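Local coordinates for uncharacterized protein (Arthrobacter sp., PDB 3BL4) that is of unknown function but belongs to a family in the STAS clan and forms an assembly of two subunits, at residues T61-D64 against V65-A69; G86-P89 against V90-V93. One frame throughout, in Å; residues are numbered along the deposited sequence.

Interaction 1. Residues T61-D64 against V65-A69; sequences TTAD and VSRGA
Val65, at the first turn of helix 64-73, meets Thr62 twice. Its backbone N points fairly straight at Thr62 O, but the 3.3 Å separation of Val65 N from Thr62 O makes the bond weak. Beside it the methyls Val65 CG2 and Thr62 CG2 touch at 3.5 Å, tighter than usual for two carbons. The threonine torsion explains both ends of that residue: OG1 lies anti to the backbone N (chi1 172°), which leaves CG2 between N and the carbonyl carbon, facing the valine, while OG1 accepts from Asp64 N at 3.2 Å in a nearly linear bond (171°). Ser66 is linked to the same carbonyl through a water, which donates to Thr62 O at 2.7 Å and accepts from Ser66 N, filling in for a direct bond at the start of the helix; Ser66 OG bonds Asp91 of the second subunit. Arg67, extended from CG to NE, runs back over Ala63. The CB of Ala63 sits 3.3 Å above one face of the guanidinium, offset toward its rim, and Ala63 O lies 3.2 Å from Arg67 CD. At the guanidinium edge Arg67 NH1 and Asp64 OD1 form a salt bridge of 3.4 Å, whose hydrogen bond is weak and whose carboxylate and guanidinium planes stand 47° apart. Gly68 supplies the first full-turn helical bond of the group, its N reaching Asp64 O at 3.0 Å. An i to i+3 salt bridge thus runs along the first turn, and Thr62 OG1 accepting from Asp64 N, two residues on, is an ST turn whose capping bond leads into helix 64-73, the helix that follows strand 53-58.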
ATOM      1  N   THR A  61      -9.945   3.548 -16.375  1.00 37.63           N
ATOM      2  CA  THR A  61     -10.120   3.176 -17.794  1.00 39.00           C
ATOM      3  C   THR A  61     -11.463   2.484 -18.032  1.00 40.96           C
ATOM      4  O   THR A  61     -11.949   2.449 -19.153  1.00 41.51           O
ATOM      5  CB  THR A  61      -9.003   2.232 -18.328  1.00 38.53           C
ATOM      6  OG1 THR A  61      -8.913   1.059 -17.507  1.00 38.45           O
ATOM      7  CG2 THR A  61      -7.642   2.937 -18.399  1.00 36.39           C
ATOM      8  N   THR A  62     -12.038   1.934 -16.967  1.00 41.87           N
ATOM      9  CA  THR A  62     -13.266   1.146 -17.032  1.00 42.17           C
ATOM     10  C   THR A  62     -14.010   1.271 -15.708  1.00 41.66           C
ATOM     11  O   THR A  62     -13.393   1.430 -14.654  1.00 39.95           O
ATOM     12  CB  THR A  62     -12.959  -0.358 -17.305  1.00 43.11           C
ATOM     13  OG1 THR A  62     -14.151  -1.135 -17.169  1.00 42.74           O
ATOM     14  CG2 THR A  62     -11.910  -0.905 -16.337  1.00 42.50           C
ATOM     15  N   ALA A  63     -15.334   1.182 -15.766  1.00 41.07           N
ATOM     16  CA  ALA A  63     -16.171   1.225 -14.581  1.00 40.80           C
ATOM     17  C   ALA A  63     -15.964   0.003 -13.675  1.00 41.21           C
ATOM     18  O   ALA A  63     -16.347   0.021 -12.510  1.00 42.05           O
ATOM     19  CB  ALA A  63     -17.625   1.345 -14.980  1.00 40.37           C
ATOM     20  N   ASP A  64     -15.346  -1.042 -14.209  1.00 40.01           N
ATOM     21  CA  ASP A  64     -15.095  -2.272 -13.460  1.00 41.29           C
ATOM     22  C   ASP A  64     -13.960  -2.173 -12.442  1.00 39.90           C
ATOM     23  O   ASP A  64     -13.848  -3.026 -11.555  1.00 39.13           O
ATOM     24  CB  ASP A  64     -14.811  -3.419 -14.425  1.00 42.05           C
ATOM     25  CG  ASP A  64     -15.970  -3.687 -15.360  1.00 49.32           C
ATOM     26  OD1 ASP A  64     -17.132  -3.374 -14.989  1.00 53.95           O
ATOM     27  OD2 ASP A  64     -15.711  -4.201 -16.471  1.00 62.07           O
ATOM     28  N   VAL A  65     -13.124  -1.144 -12.555  1.00 37.66           N
ATOM     29  CA  VAL A  65     -12.051  -0.951 -11.596  1.00 35.19           C
ATOM     30  C   VAL A  65     -12.625  -0.632 -10.213  1.00 34.86           C
ATOM     31  O   VAL A  65     -12.261  -1.280  -9.223  1.00 32.19           O
ATOM     32  CB  VAL A  65     -11.055   0.132 -12.050  1.00 35.39           C
ATOM     33  CG1 VAL A  65     -10.096   0.463 -10.933  1.00 34.91           C
ATOM     34  CG2 VAL A  65     -10.292  -0.347 -13.292  1.00 29.83           C
ATOM     35  N   SER A  66     -13.538   0.335 -10.136  1.00 33.35           N
ATOM     36  CA  SER A  66     -14.050   0.741  -8.830  1.00 32.23           C
ATOM     37  C   SER A  66     -14.874  -0.376  -8.238  1.00 30.11           C
ATOM     38  O   SER A  66     -14.890  -0.578  -7.021  1.00 28.99           O
ATOM     39  CB  SER A  66     -14.872   2.028  -8.915  1.00 32.22           C
ATOM     40  OG  SER A  66     -14.027   3.151  -9.124  1.00 34.04           O
ATOM     41  N   ARG A  67     -15.543  -1.116  -9.111  1.00 29.39           N
ATOM     42  CA  ARG A  67     -16.339  -2.255  -8.693  1.00 29.37           C
ATOM     43  C   ARG A  67     -15.475  -3.343  -8.060  1.00 28.98           C
ATOM     44  O   ARG A  67     -15.879  -3.957  -7.080  1.00 29.33           O
ATOM     45  CB  ARG A  67     -17.173  -2.762  -9.870  1.00 29.47           C
ATOM     46  CG  ARG A  67     -18.360  -1.820 -10.182  1.00 28.23           C
ATOM     47  CD  ARG A  67     -18.756  -1.859 -11.650  1.00 30.38           C
ATOM     48  NE  ARG A  67     -19.612  -0.740 -12.037  1.00 26.45           N
ATOM     49  CZ  ARG A  67     -20.048  -0.520 -13.274  1.00 30.69           C
ATOM     50  NH1 ARG A  67     -19.710  -1.346 -14.251  1.00 30.82           N
ATOM     51  NH2 ARG A  67     -20.840   0.521 -13.541  1.00 28.37           N
ATOM     52  N   GLY A  68     -14.281  -3.561  -8.599  1.00 31.16           N
ATOM     53  CA  GLY A  68     -13.306  -4.470  -7.986  1.00 30.58           C
ATOM     54  C   GLY A  68     -12.795  -3.919  -6.667  1.00 31.68           C
ATOM     55  O   GLY A  68     -12.606  -4.666  -5.714  1.00 33.38           O
ATOM     56  N   ALA A  69     -12.566  -2.610  -6.607  1.00 31.94           N
ATOM     57  CA  ALA A  69     -12.074  -1.963  -5.386  1.00 30.73           C
ATOM     58  C   ALA A  69     -13.021  -2.259  -4.244  1.00 32.41           C
ATOM     59  O   ALA A  69     -12.598  -2.705  -3.174  1.00 33.06           O
ATOM     60  CB  ALA A  69     -11.940  -0.444  -5.582  1.00 29.22           C
TER
HETATM   61  O   HOH W   1     -13.815   2.287 -12.136  1.00 30.03           O

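Interaction 2. Residues G86-P89 against V90-V93; sequences GSSP and VDRV. With SO4 (sulfate ion), chain C.
Asp91 reaches back to the loop with its carboxylate and supplies the side-chain hydrogen bonds between 86-89 and 90-93. Its OD2 accepts from Ser87 N at 2.7 Å with a fairly straight bond (163°), using the anti lone pair, the one turned away from OD1. A second bond to the same oxygen, from Ser88 N at 3.4 Å, is weak. The torsion sets this up: CG stands anti to the carbonyl carbon and beside the backbone N (chi1 -73°), on the side of the loop amides.

Backbone bonds tighten the turn. Asp91 N donates to Ser88 O at 3.0 Å, and Arg92 N to Pro89 O at 3.2 Å; both are i to i+3, in keeping with the 3-10 geometry before helix 92-102. Val90 CG1 comes close to Ser88 OG, at 3.2 Å; both atoms occupy the position between backbone N and carbonyl carbon.

Water and anion contacts gather on Arg92. A water donates to Pro89 O and accepts from Arg92 NE, lying in the plane of the guanidinium. Bent at chi3 (-80°), the chain carries NH1 to the sulfate, with weak bonds to O4 (3.2 Å) and O2; Lys109 and Phe110 N also bind this ion, which probably came from the crystallisation liquor.

With OD1 bonded to Ser66 OG of the second subunit, the carboxylate oxygens divide their work: one holds the loop's amides, the other crosses the subunit interface.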
ATOM      1  N   GLY A  86       7.289   0.457  14.653  1.00 24.45           N
ATOM      2  CA  GLY A  86       8.579  -0.027  14.123  1.00 26.06           C
ATOM      3  C   GLY A  86       9.786   0.286  14.988  1.00 26.01           C
ATOM      4  O   GLY A  86       9.648   0.798  16.080  1.00 26.39           O
ATOM      5  N   SER A  87      10.969  -0.031  14.474  1.00 28.95           N
ATOM      6  CA  SER A  87      12.254   0.239  15.144  1.00 32.15           C
ATOM      7  C   SER A  87      12.937   1.510  14.641  1.00 32.11           C
ATOM      8  O   SER A  87      13.568   2.236  15.411  1.00 31.56           O
ATOM      9  CB  SER A  87      13.225  -0.925  14.934  1.00 31.45           C
ATOM     10  OG  SER A  87      12.938  -1.967  15.839  1.00 37.96           O
ATOM     11  N   SER A  88      12.861   1.725  13.333  1.00 32.30           N
ATOM     12  CA  SER A  88      13.431   2.899  12.705  1.00 32.02           C
ATOM     13  C   SER A  88      12.432   3.427  11.684  1.00 30.42           C
ATOM     14  O   SER A  88      11.504   2.706  11.310  1.00 29.79           O
ATOM     15  CB  SER A  88      14.765   2.532  12.056  1.00 32.60           C
ATOM     16  OG  SER A  88      14.588   1.619  10.993  1.00 39.10           O
ATOM     17  N   PRO A  89      12.581   4.695  11.260  1.00 29.92           N
ATOM     18  CA  PRO A  89      11.685   5.285  10.251  1.00 27.65           C
ATOM     19  C   PRO A  89      11.497   4.492   8.942  1.00 26.39           C
ATOM     20  O   PRO A  89      10.444   4.595   8.339  1.00 26.22           O
ATOM     21  CB  PRO A  89      12.327   6.652   9.965  1.00 26.44           C
ATOM     22  CG  PRO A  89      13.044   6.988  11.229  1.00 30.35           C
ATOM     23  CD  PRO A  89      13.576   5.679  11.739  1.00 31.31           C
ATOM     24  N   VAL A  90      12.484   3.704   8.516  1.00 25.64           N
ATOM     25  CA  VAL A  90      12.350   2.894   7.298  1.00 25.43           C
ATOM     26  C   VAL A  90      11.265   1.814   7.417  1.00 28.00           C
ATOM     27  O   VAL A  90      10.761   1.323   6.407  1.00 27.22           O
ATOM     28  CB  VAL A  90      13.694   2.205   6.905  1.00 25.82           C
ATOM     29  CG1 VAL A  90      14.050   1.070   7.859  1.00 22.53           C
ATOM     30  CG2 VAL A  90      13.624   1.671   5.490  1.00 27.61           C
ATOM     31  N   ASP A  91      10.923   1.428   8.652  1.00 29.89           N
ATOM     32  CA  ASP A  91       9.943   0.365   8.894  1.00 28.94           C
ATOM     33  C   ASP A  91       8.542   0.807   8.504  1.00 28.08           C
ATOM     34  O   ASP A  91       7.641  -0.021   8.430  1.00 26.96           O
ATOM     35  CB  ASP A  91       9.948  -0.073  10.365  1.00 29.30           C
ATOM     36  CG  ASP A  91      11.162  -0.887  10.734  1.00 32.19           C
ATOM     37  OD1 ASP A  91      11.820  -1.443   9.834  1.00 38.23           O
ATOM     38  OD2 ASP A  91      11.445  -0.987  11.943  1.00 38.25           O
ATOM     39  N   ARG A  92       8.361   2.104   8.267  1.00 26.51           N
ATOM     40  CA  ARG A  92       7.114   2.624   7.712  1.00 26.26           C
ATOM     41  C   ARG A  92       6.682   1.936   6.390  1.00 25.85           C
ATOM     42  O   ARG A  92       5.482   1.837   6.101  1.00 23.66           O
ATOM     43  CB  ARG A  92       7.228   4.136   7.518  1.00 25.12           C
ATOM     44  CG  ARG A  92       5.910   4.824   7.189  1.00 31.38           C
ATOM     45  CD  ARG A  92       6.132   6.276   6.788  1.00 31.85           C
ATOM     46  NE  ARG A  92       6.325   7.117   7.954  1.00 39.07           N
ATOM     47  CZ  ARG A  92       5.332   7.600   8.696  1.00 39.34           C
ATOM     48  NH1 ARG A  92       4.064   7.354   8.391  1.00 40.31           N
ATOM     49  NH2 ARG A  92       5.618   8.343   9.745  1.00 39.34           N
ATOM     50  N   VAL A  93       7.646   1.470   5.597  1.00 23.37           N
ATOM     51  CA  VAL A  93       7.353   0.755   4.359  0.50 24.64           C
ATOM     52  C   VAL A  93       6.544  -0.516   4.642  1.00 24.46           C
ATOM     53  O   VAL A  93       5.703  -0.935   3.837  1.00 27.20           O
ATOM     54  CB  VAL A  93       8.666   0.390   3.602  0.50 25.65           C
ATOM     55  CG1 VAL A  93       8.368  -0.371   2.330  0.50 25.62           C
ATOM     56  CG2 VAL A  93       9.462   1.647   3.281  0.50 28.02           C
TER
HETATM   57  S   SO4 C 124       1.253   8.730  10.116  1.00 56.86           S
HETATM   58  O1  SO4 C 124       0.180   9.499  10.748  1.00 58.62           O
HETATM   59  O2  SO4 C 124       2.262   8.348  11.107  1.00 49.42           O
HETATM   60  O3  SO4 C 124       0.702   7.538   9.483  1.00 60.95           O
HETATM   61  O4  SO4 C 124       1.881   9.540   9.081  1.00 62.18           O
HETATM   62  O   HOH W   2       9.322   6.802   8.081  1.00 40.60           O

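How the interactions relate
Interactions 1 and 2 both lie where a loop after a strand enters a helix, but on opposite sides of the chain's centre, with centres 32 Å apart and no touch between them. Each is partly buried and combines exposed residues with ones that are buried. Their side-chain acceptors point opposite ways along the chain: at 61-69 a side chain ahead of the helix accepts from its first turn in a capping bond, whereas at 86-93 a carboxylate from the turn accepts from the loop amides before it. The arginines differ too, one pairing with a carboxylate, the other with a sulfate. Both interactions touch the second subunit, through the same kind of intersubunit bond.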